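Local coordinates for protein inositol-1-monophosphatase SuhB (Mycobacterium tuberculosis, PDB 2Q74) that probably hydrolyses inositol 1-phosphate to free myo-inositol and phosphate, using magnesium ions as cofactor, at residues Asp62-Arg65 with Leu66-Arg70. Numbering follows the deposited sequence.
Sequences DTER and LLRDR
Glu64 and Arg68, one helical turn apart, illustrate how an i to i+4 pair of opposite charge can be joined by both backbone and side chains. The amide N of Arg68 donates to Glu64 O at 3.0 Å, while their charged ends form a long salt bridge, Arg68 NH2 to Glu64 OE2 at 3.4 Å, whose bent hydrogen bond is weak. The carboxylate and guanidinium planes stand 90° apart, and OE2 approaches the guanidinium obliquely. Glu64 leaves the helix with CG anti to its own N, which puts CG 3.7 Å from Arg68 NE; the bend at chi2 (83°) then swings the carboxylate towards the Arg68 guanidinium. Arg68 stays extended from CG to NE, and the first part of its side chain lies beside Glu64 O.

Arg65 uses its charge in the other direction along the chain. Its bend at chi3 (-63°) carries the guanidinium back toward the preceding turn, where it forms a salt bridge, NH1 donating to Asp62 OD1 at 3.3 Å, on the anti side of that carboxylate; the other oxygen, OD2, is bridged to Arg29 of helix 8-33. With Asp69 the relation is looser: the two side chains run alongside each other, Arg65 CG lying 3.8 Å from Asp69 OD2, and their charged atoms do not meet. The backbone bond from Asp69 N to Arg65 O continues the helical i to i+4 series.

Leu66 N donates to Asp62 O at 3.0 Å, and its CB lies 3.5 Å from Thr63 O. Thr63 and Leu66 pack on Phe25 of helix 8-33, while Glu64 touches Glu84 and Pro105, near Glu83, a probable metal and substrate ligand. Helix 55-74, with its i to i+4 pairing of opposite charges, thus lies against helix 8-33 in the layered alpha-beta-alpha-beta-alpha sandwich of inositol monophosphatases.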
# COMPACT_ATOMS: atom_id res chain seq x y z
N ASP A 62 -4.63 9.92 -22.88
CA ASP A 62 -3.38 10.30 -23.52
C ASP A 62 -2.46 9.10 -23.64
O ASP A 62 -1.89 8.84 -24.71
CB ASP A 62 -2.69 11.42 -22.74
CG ASP A 62 -3.42 12.77 -22.82
OD1 ASP A 62 -4.17 13.02 -23.80
OD2 ASP A 62 -3.25 13.59 -21.90
N THR A 63 -2.35 8.35 -22.54
CA THR A 63 -1.45 7.19 -22.46
C THR A 63 -1.96 6.03 -23.31
O THR A 63 -1.19 5.27 -23.88
CB THR A 63 -1.31 6.72 -21.00
OG1 THR A 63 -0.85 7.79 -20.19
CG2 THR A 63 -0.32 5.57 -20.90
N GLU A 64 -3.28 5.90 -23.36
CA GLU A 64 -3.92 4.94 -24.26
C GLU A 64 -3.55 5.24 -25.72
O GLU A 64 -3.26 4.33 -26.51
CB GLU A 64 -5.44 5.00 -24.08
CG GLU A 64 -6.26 4.06 -24.96
CD GLU A 64 -6.37 2.66 -24.41
OE1 GLU A 64 -5.35 2.18 -23.87
OE2 GLU A 64 -7.47 2.07 -24.50
N ARG A 65 -3.58 6.53 -26.08
CA ARG A 65 -3.18 6.98 -27.40
C ARG A 65 -1.71 6.63 -27.70
O ARG A 65 -1.40 6.10 -28.76
CB ARG A 65 -3.43 8.49 -27.58
CG ARG A 65 -3.59 8.87 -29.04
CD ARG A 65 -3.85 10.35 -29.26
NE ARG A 65 -5.11 10.80 -28.66
CZ ARG A 65 -5.22 11.54 -27.56
NH1 ARG A 65 -4.15 11.95 -26.88
NH2 ARG A 65 -6.43 11.89 -27.12
N LEU A 66 -0.82 6.92 -26.75
CA LEU A 66 0.60 6.60 -26.88
C LEU A 66 0.78 5.13 -27.21
O LEU A 66 1.52 4.77 -28.12
CB LEU A 66 1.35 6.94 -25.59
CG LEU A 66 2.88 6.77 -25.52
CD1 LEU A 66 3.44 7.55 -24.34
CD2 LEU A 66 3.30 5.33 -25.42
N LEU A 67 0.10 4.28 -26.46
CA LEU A 67 0.23 2.84 -26.60
C LEU A 67 -0.32 2.32 -27.93
O LEU A 67 0.26 1.41 -28.54
CB LEU A 67 -0.47 2.13 -25.45
CG LEU A 67 0.26 2.20 -24.11
CD1 LEU A 67 -0.67 1.75 -23.01
CD2 LEU A 67 1.51 1.34 -24.13
N ARG A 68 -1.45 2.88 -28.35
CA ARG A 68 -2.06 2.50 -29.62
C ARG A 68 -1.18 2.87 -30.80
O ARG A 68 -1.00 2.07 -31.72
CB ARG A 68 -3.44 3.14 -29.76
CG ARG A 68 -4.52 2.48 -28.90
CD ARG A 68 -5.90 3.11 -29.09
NE ARG A 68 -6.91 2.49 -28.22
CZ ARG A 68 -7.56 1.36 -28.48
NH1 ARG A 68 -7.35 0.67 -29.60
NH2 ARG A 68 -8.45 0.90 -27.59
N ASP A 69 -0.62 4.08 -30.78
CA ASP A 69 0.27 4.56 -31.83
C ASP A 69 1.51 3.70 -31.88
O ASP A 69 1.89 3.22 -32.94
CB ASP A 69 0.65 6.03 -31.60
CG ASP A 69 -0.54 6.98 -31.72
OD1 ASP A 69 -1.54 6.61 -32.37
OD2 ASP A 69 -0.49 8.10 -31.16
N ARG A 70 2.15 3.48 -30.74
CA ARG A 70 3.38 2.71 -30.70
C ARG A 70 3.16 1.27 -31.17
O ARG A 70 4.03 0.66 -31.78
CB ARG A 70 3.98 2.73 -29.30
CG ARG A 70 4.53 4.10 -28.88
CD ARG A 70 5.82 4.41 -29.58
NE ARG A 70 6.88 3.50 -29.16
CZ ARG A 70 7.78 2.94 -29.97
NH1 ARG A 70 7.76 3.17 -31.27
NH2 ARG A 70 8.71 2.15 -29.47